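Regulatory protein YycH-like domain-containing protein (PDB 5COZ) is of unknown function, but is made with a signal sequence and is probably an exported, membrane-tethered lipoprotein related to the regulatory protein YycH. Local coordinates at residues 346-349 with 354-357; 50-55 with 215-220; 182-187 with 222-227; 46-51 with 153-158. All coordinates share one frame; numbering follows the deposited sequence.

Contact 1 of 4, residues 346-349 with 354-357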
loop_
_atom_site.group_PDB
_atom_site.type_symbol
_atom_site.label_atom_id
_atom_site.label_comp_id
_atom_site.label_asym_id
_atom_site.label_seq_id
_atom_site.Cartn_x
_atom_site.Cartn_y
_atom_site.Cartn_z
ATOM N N VAL A 346 -5.814 -5.855 -13.363
ATOM C CA VAL A 346 -6.971 -5.596 -12.512
ATOM C C VAL A 346 -8.216 -6.148 -13.163
ATOM O O VAL A 346 -8.429 -5.923 -14.353
ATOM C CB VAL A 346 -7.158 -4.080 -12.222
ATOM C CG1 VAL A 346 -8.274 -3.859 -11.199
ATOM C CG2 VAL A 346 -5.877 -3.433 -11.711
ATOM N N TYR A 347 -9.034 -6.838 -12.378
ATOM C CA TYR A 347 -10.294 -7.409 -12.831
ATOM C C TYR A 347 -11.446 -6.887 -12.018
ATOM O O TYR A 347 -11.342 -6.826 -10.798
ATOM C CB TYR A 347 -10.249 -8.943 -12.669
ATOM C CG TYR A 347 -9.273 -9.606 -13.603
ATOM C CD1 TYR A 347 -7.911 -9.663 -13.300
ATOM C CD2 TYR A 347 -9.713 -10.240 -14.761
ATOM C CE1 TYR A 347 -7.005 -10.244 -14.188
ATOM C CE2 TYR A 347 -8.822 -10.836 -15.641
ATOM C CZ TYR A 347 -7.472 -10.832 -15.354
ATOM O OH TYR A 347 -6.649 -11.445 -16.256
ATOM N N ASP A 348 -12.561 -6.595 -12.673
ATOM C CA ASP A 348 -13.809 -6.330 -11.955
ATOM C C ASP A 348 -14.111 -7.612 -11.140
ATOM O O ASP A 348 -14.137 -8.716 -11.715
ATOM C CB ASP A 348 -14.902 -6.007 -12.985
ATOM C CG ASP A 348 -16.300 -5.780 -12.439
ATOM O OD1 ASP A 348 -16.687 -6.487 -11.470
ATOM O OD2 ASP A 348 -17.037 -4.955 -13.033
ATOM N N ALA A 349 -14.303 -7.490 -9.801
ATOM C CA ALA A 349 -14.438 -8.736 -9.027
ATOM C C ALA A 349 -15.764 -9.442 -9.259
ATOM O O ALA A 349 -15.834 -10.647 -9.019
ATOM C CB ALA A 349 -14.247 -8.472 -7.539
ATOM N N GLU A 354 -11.531 -7.767 -17.556
ATOM C CA GLU A 354 -10.145 -7.356 -17.419
ATOM C C GLU A 354 -9.995 -5.915 -17.867
ATOM O O GLU A 354 -10.389 -5.563 -18.989
ATOM C CB GLU A 354 -9.243 -8.254 -18.259
ATOM C CG GLU A 354 -7.801 -7.951 -17.911
ATOM C CD GLU A 354 -6.749 -8.723 -18.667
ATOM O OE1 GLU A 354 -7.034 -9.203 -19.791
ATOM O OE2 GLU A 354 -5.611 -8.786 -18.152
ATOM N N TYR A 355 -9.418 -5.084 -17.010
ATOM C CA TYR A 355 -9.183 -3.680 -17.348
ATOM C C TYR A 355 -7.894 -3.526 -18.105
ATOM O O TYR A 355 -6.941 -4.269 -17.898
ATOM C CB TYR A 355 -9.168 -2.830 -16.089
ATOM C CG TYR A 355 -10.487 -2.833 -15.361
ATOM C CD1 TYR A 355 -11.692 -2.690 -16.053
ATOM C CD2 TYR A 355 -10.542 -2.975 -13.978
ATOM C CE1 TYR A 355 -12.912 -2.679 -15.379
ATOM C CE2 TYR A 355 -11.748 -2.939 -13.294
ATOM C CZ TYR A 355 -12.930 -2.770 -13.997
ATOM O OH TYR A 355 -14.115 -2.733 -13.331
ATOM N N ARG A 356 -7.856 -2.529 -18.982
ATOM C CA ARG A 356 -6.680 -2.204 -19.788
ATOM C C ARG A 356 -5.639 -1.537 -18.899
ATOM O O ARG A 356 -5.965 -0.546 -18.233
ATOM C CB ARG A 356 -7.129 -1.273 -20.938
ATOM C CG ARG A 356 -6.035 -0.467 -21.630
ATOM C CD ARG A 356 -6.611 0.421 -22.718
ATOM N NE ARG A 356 -7.096 1.719 -22.225
ATOM C CZ ARG A 356 -8.368 2.117 -22.260
ATOM N NH1 ARG A 356 -9.311 1.308 -22.731
ATOM N NH2 ARG A 356 -8.707 3.325 -21.817
ATOM N N ILE A 357 -4.435 -2.148 -18.775
ATOM C CA ILE A 357 -3.347 -1.540 -17.995
ATOM C C ILE A 357 -2.238 -1.249 -18.996
ATOM O O ILE A 357 -1.615 -2.187 -19.505
ATOM C CB ILE A 357 -2.821 -2.382 -16.780
ATOM C CG1 ILE A 357 -3.958 -2.955 -15.884
ATOM C CG2 ILE A 357 -1.793 -1.560 -15.956
ATOM C CD1 ILE A 357 -4.896 -1.946 -15.189
HETATM O O HOH W 1 -5.628 -5.896 -16.239
HETATM O O HOH W 2 -8.264 -11.542 -19.231
HETATM O O HOH W 3 -16.227 -3.145 -14.844
#
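The carbonyl oxygen of Val346 accepts the amide of Tyr355 at 3.0 Å (Tyr355 N to Val346 O), nearly straight at 173°, and this bond ties the end of strand 338-348 to the chain that returns along it. A water accepts a hydrogen bond from Val346 N and also lies within bonding distance of Tyr355 O, one of several acceptors it can serve. Tyr347 CB leaves on the far side, yet with CG beside its own backbone N (chi1 -68°) the ring swings back, and Glu354 CG lies over one of its faces, 4.2 Å from the centroid, in a CH-pi contact. Tyr347 OH is hydrogen-bonded to Glu283 of helix 276-288. Tyr355 lays its ring across the strand: Val346 CG1 meets the ring edge in plane at Tyr355 CD2, 3.7 Å away, and Asp348 CB reaches Tyr355 OH at 3.4 Å. A second water accepts from that hydroxyl and donates to Asp348 OD2. Ile357 CD1 closes on Val346 CG2 at 3.9 Å. Asp348 OD1 receives the amides of Tyr350 and Thr351, an Asx motif at the reversal, and the irregular return is joined to the end of strand 338-348 by one antiparallel bridge, Tyr347 with Glu354.

Contact 2 of 4, residues 50-55 with 215-220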
loop_
_atom_site.group_PDB
_atom_site.type_symbol
_atom_site.label_atom_id
_atom_site.label_comp_id
_atom_site.label_asym_id
_atom_site.label_seq_id
_atom_site.Cartn_x
_atom_site.Cartn_y
_atom_site.Cartn_z
ATOM N N ASN A 50 -4.410 -12.647 -0.904
ATOM C CA ASN A 50 -4.895 -11.704 0.116
ATOM C C ASN A 50 -6.359 -11.413 -0.027
ATOM O O ASN A 50 -6.794 -10.753 -1.001
ATOM C CB ASN A 50 -4.126 -10.392 0.013
ATOM C CG ASN A 50 -2.776 -10.434 0.664
ATOM O OD1 ASN A 50 -2.631 -10.987 1.762
ATOM N ND2 ASN A 50 -1.789 -9.762 0.052
ATOM N N ILE A 51 -7.160 -11.932 0.933
ATOM C CA ILE A 51 -8.592 -11.612 0.982
ATOM C C ILE A 51 -8.865 -10.765 2.237
ATOM O O ILE A 51 -10.011 -10.419 2.524
ATOM C CB ILE A 51 -9.544 -12.832 0.812
ATOM C CG1 ILE A 51 -9.283 -13.967 1.822
ATOM C CG2 ILE A 51 -9.403 -13.343 -0.623
ATOM C CD1 ILE A 51 -9.943 -13.750 3.195
ATOM N N TRP A 52 -7.795 -10.458 2.999
ATOM C CA TRP A 52 -7.835 -9.468 4.082
ATOM C C TRP A 52 -8.902 -9.865 5.100
ATOM O O TRP A 52 -8.919 -11.030 5.503
ATOM C CB TRP A 52 -8.030 -8.055 3.471
ATOM C CG TRP A 52 -7.028 -7.775 2.379
ATOM C CD1 TRP A 52 -7.236 -7.858 1.028
ATOM C CD2 TRP A 52 -5.657 -7.377 2.553
ATOM N NE1 TRP A 52 -6.076 -7.526 0.346
ATOM C CE2 TRP A 52 -5.089 -7.244 1.262
ATOM C CE3 TRP A 52 -4.831 -7.202 3.677
ATOM C CZ2 TRP A 52 -3.747 -6.889 1.068
ATOM C CZ3 TRP A 52 -3.506 -6.826 3.487
ATOM C CH2 TRP A 52 -2.967 -6.711 2.197
ATOM N N ASP A 53 -9.788 -8.936 5.503
ATOM C CA ASP A 53 -10.780 -9.261 6.512
ATOM C C ASP A 53 -12.175 -9.454 5.906
ATOM O O ASP A 53 -13.180 -9.371 6.623
ATOM C CB ASP A 53 -10.790 -8.156 7.588
ATOM C CG ASP A 53 -9.449 -7.996 8.289
ATOM O OD1 ASP A 53 -8.699 -8.984 8.372
ATOM O OD2 ASP A 53 -9.151 -6.887 8.745
ATOM N N ALA A 54 -12.244 -9.813 4.600
ATOM C CA ALA A 54 -13.534 -10.072 3.969
ATOM C C ALA A 54 -14.212 -11.277 4.620
ATOM O O ALA A 54 -13.538 -12.272 4.889
ATOM C CB ALA A 54 -13.322 -10.352 2.487
ATOM N N THR A 55 -15.518 -11.166 4.915
ATOM C CA THR A 55 -16.194 -12.245 5.629
ATOM C C THR A 55 -16.916 -13.200 4.694
ATOM O O THR A 55 -17.358 -14.265 5.133
ATOM C CB THR A 55 -17.184 -11.691 6.657
ATOM O OG1 THR A 55 -18.136 -10.878 5.985
ATOM C CG2 THR A 55 -16.503 -10.887 7.763
ATOM N N PHE A 215 3.454 -1.106 6.782
ATOM C CA PHE A 215 2.405 -0.686 5.874
ATOM C C PHE A 215 1.131 -1.251 6.405
ATOM O O PHE A 215 0.998 -2.459 6.510
ATOM C CB PHE A 215 2.587 -1.166 4.411
ATOM C CG PHE A 215 3.582 -0.466 3.531
ATOM C CD1 PHE A 215 4.536 0.404 4.067
ATOM C CD2 PHE A 215 3.566 -0.665 2.158
ATOM C CE1 PHE A 215 5.502 1.009 3.233
ATOM C CE2 PHE A 215 4.498 -0.028 1.326
ATOM C CZ PHE A 215 5.450 0.804 1.865
HETATM N N MSE A 216 0.203 -0.361 6.748
HETATM C CA MSE A 216 -1.148 -0.768 7.140
HETATM C C MSE A 216 -2.086 -0.320 6.055
HETATM O O MSE A 216 -1.767 0.581 5.288
HETATM C CB MSE A 216 -1.539 -0.204 8.488
HETATM C CG MSE A 216 -0.414 -0.399 9.469
HETATM SE SE MSE A 216 -0.798 0.365 11.152
HETATM C CE MSE A 216 -1.470 -1.008 11.800
ATOM N N PHE A 217 -3.230 -1.003 5.934
ATOM C CA PHE A 217 -4.095 -0.757 4.810
ATOM C C PHE A 217 -5.493 -0.309 5.210
ATOM O O PHE A 217 -6.321 -1.119 5.598
ATOM C CB PHE A 217 -4.154 -2.043 3.953
ATOM C CG PHE A 217 -2.772 -2.532 3.574
ATOM C CD1 PHE A 217 -1.992 -1.826 2.664
ATOM C CD2 PHE A 217 -2.201 -3.625 4.226
ATOM C CE1 PHE A 217 -0.687 -2.228 2.377
ATOM C CE2 PHE A 217 -0.894 -4.038 3.934
ATOM C CZ PHE A 217 -0.150 -3.350 2.994
ATOM N N PRO A 218 -5.756 1.007 5.109
ATOM C CA PRO A 218 -7.108 1.538 5.407
ATOM C C PRO A 218 -8.160 0.752 4.633
ATOM O O PRO A 218 -7.984 0.465 3.437
ATOM C CB PRO A 218 -7.026 2.981 4.927
ATOM C CG PRO A 218 -5.562 3.336 5.207
ATOM C CD PRO A 218 -4.817 2.096 4.750
ATOM N N ASP A 219 -9.243 0.364 5.330
ATOM C CA ASP A 219 -10.215 -0.485 4.691
ATOM C C ASP A 219 -11.642 -0.121 5.050
ATOM O O ASP A 219 -11.891 0.759 5.879
ATOM C CB ASP A 219 -9.929 -1.952 5.113
ATOM C CG ASP A 219 -10.183 -2.362 6.554
ATOM O OD1 ASP A 219 -10.196 -1.476 7.445
ATOM O OD2 ASP A 219 -10.321 -3.584 6.803
ATOM N N VAL A 220 -12.589 -0.815 4.406
ATOM C CA VAL A 220 -14.014 -0.677 4.693
ATOM C C VAL A 220 -14.603 -2.058 4.376
ATOM O O VAL A 220 -14.149 -2.706 3.425
ATOM C CB VAL A 220 -14.660 0.528 3.949
ATOM C CG1 VAL A 220 -14.662 0.352 2.434
ATOM C CG2 VAL A 220 -16.069 0.813 4.472
HETATM O O HOH W 4 -10.735 -4.881 9.065
#
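An oblique aromatic contact and a pair of carboxylates with a water between them join the loop between strands 43-50 and 58-66 to strand 211-220, bringing a loop of the mixed sheet against the antiparallel one. The loop is shaped by a type II' turn from Ile51 to Ala54, closed by Ala54 N to Ile51 O at 3.1 Å, and Trp52 and Asp53 at its corners both point toward the strand. Trp52 brings CZ3 and CH2 of its six-membered ring obliquely against CD2 and CE2 of Phe217, Trp52 CZ3 to Phe217 CD2 being 3.5 Å; the planes are 61° to each other. Asn50 CB lies 3.3 Å above a face of the indole, offset toward its rim, while Trp52 NE1 is held by Ser302 and Phe217 makes a cation-pi contact with Arg227. Farther along, Asp219 CG sits between its backbone N and carbonyl carbon (chi1 69°), which leaves OD2 4.0 Å from OD2 of Asp53. One water lies 2.6 Å from each OD2, placed to donate to either, though other acceptors are in reach. Asp53 OD2 also accepts the amide of Glu185. Two like charges this close would probably repel; the water and the Glu185 amide may ease that cost.

Contact 3 of 4, residues 182-187 with 222-227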
loop_
_atom_site.group_PDB
_atom_site.type_symbol
_atom_site.label_atom_id
_atom_site.label_comp_id
_atom_site.label_asym_id
_atom_site.label_seq_id
_atom_site.Cartn_x
_atom_site.Cartn_y
_atom_site.Cartn_z
ATOM N N ASN A 182 -9.499 2.849 10.414
ATOM C CA ASN A 182 -9.730 1.404 10.358
ATOM C C ASN A 182 -8.802 0.812 9.317
ATOM O O ASN A 182 -8.728 1.339 8.194
ATOM C CB ASN A 182 -11.180 1.090 9.997
ATOM C CG ASN A 182 -12.132 1.142 11.169
ATOM O OD1 ASN A 182 -11.752 1.412 12.323
ATOM N ND2 ASN A 182 -13.398 0.872 10.897
ATOM N N VAL A 183 -8.085 -0.246 9.687
ATOM C CA VAL A 183 -7.143 -0.882 8.782
ATOM C C VAL A 183 -7.353 -2.396 8.815
ATOM O O VAL A 183 -7.875 -2.924 9.810
ATOM C CB VAL A 183 -5.655 -0.528 9.113
ATOM C CG1 VAL A 183 -5.374 0.972 8.931
ATOM C CG2 VAL A 183 -5.254 -0.997 10.518
ATOM N N CYS A 184 -6.885 -3.090 7.774
ATOM C CA CYS A 184 -6.919 -4.564 7.814
ATOM C C CYS A 184 -6.076 -5.098 8.963
ATOM O O CYS A 184 -5.061 -4.492 9.343
ATOM C CB CYS A 184 -6.424 -5.163 6.503
ATOM S SG CYS A 184 -7.381 -4.655 5.066
ATOM N N GLU A 185 -6.419 -6.301 9.448
ATOM C CA GLU A 185 -5.622 -6.946 10.473
ATOM C C GLU A 185 -4.220 -7.250 9.953
ATOM O O GLU A 185 -3.255 -7.088 10.708
ATOM C CB GLU A 185 -6.301 -8.235 10.954
ATOM C CG GLU A 185 -7.622 -7.964 11.646
ATOM C CD GLU A 185 -8.301 -9.136 12.336
ATOM O OE1 GLU A 185 -7.644 -10.180 12.561
ATOM O OE2 GLU A 185 -9.495 -8.987 12.685
ATOM N N LYS A 186 -4.084 -7.644 8.673
ATOM C CA LYS A 186 -2.783 -7.920 8.092
ATOM C C LYS A 186 -2.072 -6.620 7.710
ATOM O O LYS A 186 -2.624 -5.759 7.029
ATOM C CB LYS A 186 -2.898 -8.832 6.859
ATOM C CG LYS A 186 -1.543 -9.078 6.170
ATOM C CD LYS A 186 -1.651 -10.006 4.990
ATOM C CE LYS A 186 -0.305 -10.129 4.295
ATOM N NZ LYS A 186 -0.320 -11.283 3.316
ATOM N N ASN A 187 -0.832 -6.497 8.169
ATOM C CA ASN A 187 0.037 -5.406 7.763
ATOM C C ASN A 187 1.321 -6.042 7.215
ATOM O O ASN A 187 1.513 -7.270 7.305
ATOM C CB ASN A 187 0.295 -4.423 8.915
ATOM C CG ASN A 187 0.676 -5.090 10.181
ATOM O OD1 ASN A 187 1.736 -5.692 10.258
ATOM N ND2 ASN A 187 -0.221 -5.061 11.175
ATOM N N GLY A 222 -13.826 -4.702 5.680
ATOM C CA GLY A 222 -12.696 -5.626 5.732
ATOM C C GLY A 222 -11.808 -5.681 4.507
ATOM O O GLY A 222 -10.870 -6.470 4.495
ATOM N N ILE A 223 -12.077 -4.839 3.505
ATOM C CA ILE A 223 -11.367 -4.866 2.229
ATOM C C ILE A 223 -10.615 -3.554 2.079
ATOM O O ILE A 223 -11.217 -2.478 2.228
ATOM C CB ILE A 223 -12.378 -5.126 1.083
ATOM C CG1 ILE A 223 -13.010 -6.515 1.275
ATOM C CG2 ILE A 223 -11.666 -5.005 -0.281
ATOM C CD1 ILE A 223 -14.204 -6.791 0.326
ATOM N N PRO A 224 -9.309 -3.623 1.785
ATOM C CA PRO A 224 -8.536 -2.382 1.687
ATOM C C PRO A 224 -8.808 -1.610 0.410
ATOM O O PRO A 224 -9.038 -2.220 -0.651
ATOM C CB PRO A 224 -7.077 -2.864 1.719
ATOM C CG PRO A 224 -7.124 -4.215 1.040
ATOM C CD PRO A 224 -8.473 -4.812 1.529
ATOM N N TYR A 225 -8.692 -0.281 0.483
ATOM C CA TYR A 225 -8.691 0.480 -0.759
ATOM C C TYR A 225 -7.472 0.057 -1.571
ATOM O O TYR A 225 -6.450 -0.404 -1.024
ATOM C CB TYR A 225 -8.669 2.008 -0.530
ATOM C CG TYR A 225 -9.626 2.481 0.516
ATOM C CD1 TYR A 225 -10.998 2.394 0.323
ATOM C CD2 TYR A 225 -9.161 3.080 1.685
ATOM C CE1 TYR A 225 -11.898 2.808 1.320
ATOM C CE2 TYR A 225 -10.038 3.499 2.674
ATOM C CZ TYR A 225 -11.402 3.323 2.497
ATOM O OH TYR A 225 -12.244 3.798 3.458
ATOM N N SER A 226 -7.587 0.214 -2.867
ATOM C CA SER A 226 -6.626 -0.271 -3.834
ATOM C C SER A 226 -5.169 0.102 -3.528
ATOM O O SER A 226 -4.858 1.268 -3.217
ATOM C CB SER A 226 -7.025 0.256 -5.207
ATOM O OG SER A 226 -6.012 0.048 -6.173
ATOM N N ARG A 227 -4.299 -0.908 -3.650
ATOM C CA ARG A 227 -2.848 -0.791 -3.510
ATOM C C ARG A 227 -2.180 -0.711 -4.884
ATOM O O ARG A 227 -0.967 -0.818 -4.983
ATOM C CB ARG A 227 -2.300 -1.964 -2.705
ATOM C CG ARG A 227 -2.752 -1.886 -1.241
ATOM C CD ARG A 227 -2.812 -3.258 -0.607
ATOM N NE ARG A 227 -1.528 -3.953 -0.505
ATOM C CZ ARG A 227 -1.254 -5.132 -1.077
ATOM N NH1 ARG A 227 -2.095 -5.664 -1.953
ATOM N NH2 ARG A 227 -0.120 -5.767 -0.798
#
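Gly222, at the turn that leads from strand 211-220 into strand 223-224, comes closest in backbone to Cys184: their CA atoms are 6.2 Å apart, and its carbonyl oxygen lies 4.0 Å from Cys184 SG. It adopts a positive phi of 76°, a conformation that glycine takes readily, and its backbone also pairs with Asp53. Ile223 turns its side chain away, onto Tyr305 of strand 295-311. Pro224 then carries the rest of the contact. The sulfur sits over one face of its pyrrolidine ring, with CD 3.7 Å and CB 3.8 Å from Cys184 SG and CG a little farther. Cys184 brings SG there by setting it beside its own backbone N, opposite the carbonyl carbon (chi1 -59°). Trp52 packs on both Cys184 and Pro224, and Phe217 also touches Pro224. Beyond Tyr225 and Ser226, Arg227 points its CB back toward the loop 182-187, but its guanidinium is taken up by Glu188, Glu300 and Glu304. Between the two segments the contact is therefore a small buried apolar one: a thiol against proline carbons, held by dispersion and shape, with the neighbouring charges paired to other residues.

Contact 4 of 4, residues 46-51 with 153-158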
loop_
_atom_site.group_PDB
_atom_site.type_symbol
_atom_site.label_atom_id
_atom_site.label_comp_id
_atom_site.label_asym_id
_atom_site.label_seq_id
_atom_site.Cartn_x
_atom_site.Cartn_y
_atom_site.Cartn_z
ATOM N N ASP A 46 4.391 -17.741 -7.611
ATOM C CA ASP A 46 4.922 -17.854 -6.234
ATOM C C ASP A 46 4.299 -16.684 -5.512
ATOM O O ASP A 46 4.896 -15.603 -5.373
ATOM C CB ASP A 46 6.455 -17.842 -6.227
ATOM C CG ASP A 46 7.064 -18.168 -4.882
ATOM O OD1 ASP A 46 6.303 -18.338 -3.908
ATOM O OD2 ASP A 46 8.305 -18.249 -4.802
ATOM N N SER A 47 3.058 -16.903 -5.093
ATOM C CA SER A 47 2.173 -15.818 -4.760
ATOM C C SER A 47 1.493 -15.848 -3.432
ATOM O O SER A 47 1.029 -16.884 -2.985
ATOM C CB SER A 47 1.089 -15.819 -5.840
ATOM O OG SER A 47 0.149 -14.756 -5.792
ATOM N N GLU A 48 1.362 -14.659 -2.840
ATOM C CA GLU A 48 0.508 -14.444 -1.691
ATOM C C GLU A 48 -0.924 -14.385 -2.215
ATOM O O GLU A 48 -1.157 -13.966 -3.363
ATOM C CB GLU A 48 0.849 -13.116 -0.998
ATOM C CG GLU A 48 2.139 -13.146 -0.202
ATOM C CD GLU A 48 2.294 -11.911 0.663
ATOM O OE1 GLU A 48 2.560 -10.828 0.094
ATOM O OE2 GLU A 48 2.063 -12.007 1.891
ATOM N N ILE A 49 -1.881 -14.805 -1.392
ATOM C CA ILE A 49 -3.309 -14.681 -1.650
ATOM C C ILE A 49 -3.848 -13.801 -0.548
ATOM O O ILE A 49 -3.700 -14.152 0.621
ATOM C CB ILE A 49 -4.027 -16.050 -1.684
ATOM C CG1 ILE A 49 -3.357 -17.040 -2.684
ATOM C CG2 ILE A 49 -5.539 -15.882 -1.945
ATOM C CD1 ILE A 49 -3.460 -16.621 -4.166
ATOM N N ASN A 50 -4.410 -12.647 -0.904
ATOM C CA ASN A 50 -4.895 -11.704 0.116
ATOM C C ASN A 50 -6.359 -11.413 -0.027
ATOM O O ASN A 50 -6.794 -10.753 -1.001
ATOM C CB ASN A 50 -4.126 -10.392 0.013
ATOM C CG ASN A 50 -2.776 -10.434 0.664
ATOM O OD1 ASN A 50 -2.631 -10.987 1.762
ATOM N ND2 ASN A 50 -1.789 -9.762 0.052
ATOM N N ILE A 51 -7.160 -11.932 0.933
ATOM C CA ILE A 51 -8.592 -11.612 0.982
ATOM C C ILE A 51 -8.865 -10.765 2.237
ATOM O O ILE A 51 -10.011 -10.419 2.524
ATOM C CB ILE A 51 -9.544 -12.832 0.812
ATOM C CG1 ILE A 51 -9.283 -13.967 1.822
ATOM C CG2 ILE A 51 -9.403 -13.343 -0.623
ATOM C CD1 ILE A 51 -9.943 -13.750 3.195
ATOM N N LYS A 153 12.649 -6.438 -0.936
ATOM C CA LYS A 153 13.906 -6.978 -0.387
ATOM C C LYS A 153 14.060 -6.677 1.113
ATOM O O LYS A 153 14.871 -7.338 1.787
ATOM C CB LYS A 153 15.132 -6.485 -1.162
ATOM C CG LYS A 153 15.391 -4.995 -1.076
ATOM C CD LYS A 153 16.583 -4.553 -1.930
ATOM C CE LYS A 153 16.139 -3.962 -3.249
ATOM N NZ LYS A 153 17.263 -3.313 -3.971
ATOM N N PHE A 154 13.275 -5.731 1.637
ATOM C CA PHE A 154 13.332 -5.402 3.077
ATOM C C PHE A 154 12.271 -6.158 3.908
ATOM O O PHE A 154 12.257 -6.023 5.137
ATOM C CB PHE A 154 13.140 -3.887 3.238
ATOM C CG PHE A 154 14.254 -3.083 2.601
ATOM C CD1 PHE A 154 15.433 -2.827 3.295
ATOM C CD2 PHE A 154 14.142 -2.630 1.288
ATOM C CE1 PHE A 154 16.459 -2.091 2.705
ATOM C CE2 PHE A 154 15.178 -1.913 0.687
ATOM C CZ PHE A 154 16.333 -1.644 1.399
ATOM N N ARG A 155 11.414 -6.978 3.277
ATOM C CA ARG A 155 10.385 -7.716 3.993
ATOM C C ARG A 155 10.982 -8.992 4.542
ATOM O O ARG A 155 10.899 -10.038 3.905
ATOM C CB ARG A 155 9.218 -7.999 3.024
ATOM C CG ARG A 155 7.990 -8.495 3.739
ATOM C CD ARG A 155 6.774 -8.165 2.949
ATOM N NE ARG A 155 5.606 -8.761 3.575
ATOM C CZ ARG A 155 4.628 -9.339 2.898
ATOM N NH1 ARG A 155 4.665 -9.383 1.573
ATOM N NH2 ARG A 155 3.610 -9.890 3.540
ATOM N N THR A 156 11.645 -8.899 5.713
ATOM C CA THR A 156 12.331 -10.049 6.312
ATOM C C THR A 156 11.834 -10.293 7.729
ATOM O O THR A 156 11.071 -9.486 8.258
ATOM C CB THR A 156 13.856 -9.774 6.361
ATOM O OG1 THR A 156 14.115 -8.904 7.470
ATOM C CG2 THR A 156 14.424 -9.181 5.049
ATOM N N ASP A 157 12.313 -11.387 8.364
ATOM C CA ASP A 157 11.940 -11.723 9.743
ATOM C C ASP A 157 12.963 -11.202 10.753
ATOM O O ASP A 157 12.870 -11.569 11.931
ATOM C CB ASP A 157 11.844 -13.258 9.905
ATOM C CG ASP A 157 10.948 -13.924 8.873
ATOM O OD1 ASP A 157 9.813 -13.434 8.667
ATOM O OD2 ASP A 157 11.394 -14.932 8.260
ATOM N N LYS A 158 13.923 -10.368 10.313
ATOM C CA LYS A 158 14.930 -9.858 11.252
ATOM C C LYS A 158 14.265 -9.069 12.394
ATOM O O LYS A 158 13.321 -8.311 12.188
ATOM C CB LYS A 158 15.958 -8.971 10.522
ATOM C CG LYS A 158 17.083 -8.443 11.425
ATOM C CD LYS A 158 18.180 -7.777 10.651
ATOM C CE LYS A 158 19.229 -7.190 11.586
ATOM N NZ LYS A 158 20.387 -6.676 10.823
#
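With CG beside its backbone N (chi1 -74°) and the chain extended beyond, Glu48 reaches out from strand 43-50; Arg155, its CG anti to the backbone N (chi1 -168°) and its chain stretched from CG to NE, comes from the opposite direction. They meet as an end-on bidentate salt bridge, the two terminal nitrogens of the guanidinium each taking one carboxylate oxygen, and it joins the mixed sheet to the loop that leads to helix 165-178. The backbones stay far apart: the closest CA atoms, of Glu48 and Arg155, are 13.2 Å from each other. Arg155 NH1 to Glu48 OE1 is 3.0 Å and almost straight, and the oxygen lies at the guanidinium edge, in its plane. Seen from the acid, however, that nitrogen stands above the carboxylate plane, the two flat groups being turned 49° against each other. The second arm, Arg155 NH2 to Glu48 OE2 at 3.1 Å, is more bent and comes on the syn side but tilted out of the carboxylate plane. Glu48 OE2 also forms a salt bridge to Lys186, so one carboxylate serves two cations; the arginine also lies on Glu188 and Tyr190 of strand 188-192. At its root Arg155 is the centre of an inverse gamma turn, and the next residue makes an ST turn, in which Thr156 OG1 accepts Lys158 N at 3.2 Å.

How the contacts relate
Contacts 2 and 3 share one place, their centres 3 Å apart, with segments that alternate along the chain: the loop 50-55, the loop 182-187, then strand 211-220 and its neighbour 223-224 in the antiparallel sheet. Contact 4 shares Asn50 and Ile51 with contact 2, but its centre is 15 Å away; Lys186 of contact 3 connects them, bonding Asn50 OD1 and Glu48 OE2. Contact 2 joins the mixed sheet's loop to the antiparallel sheet directly, and contact 4 does so through a loop lying on strand 188-192. Contact 1, last in the chain, lies about 19 and 20 Å (centres) from contacts 2 and 3; it is a local return at the end of strand 338-348, in contact 4's mixed sheet.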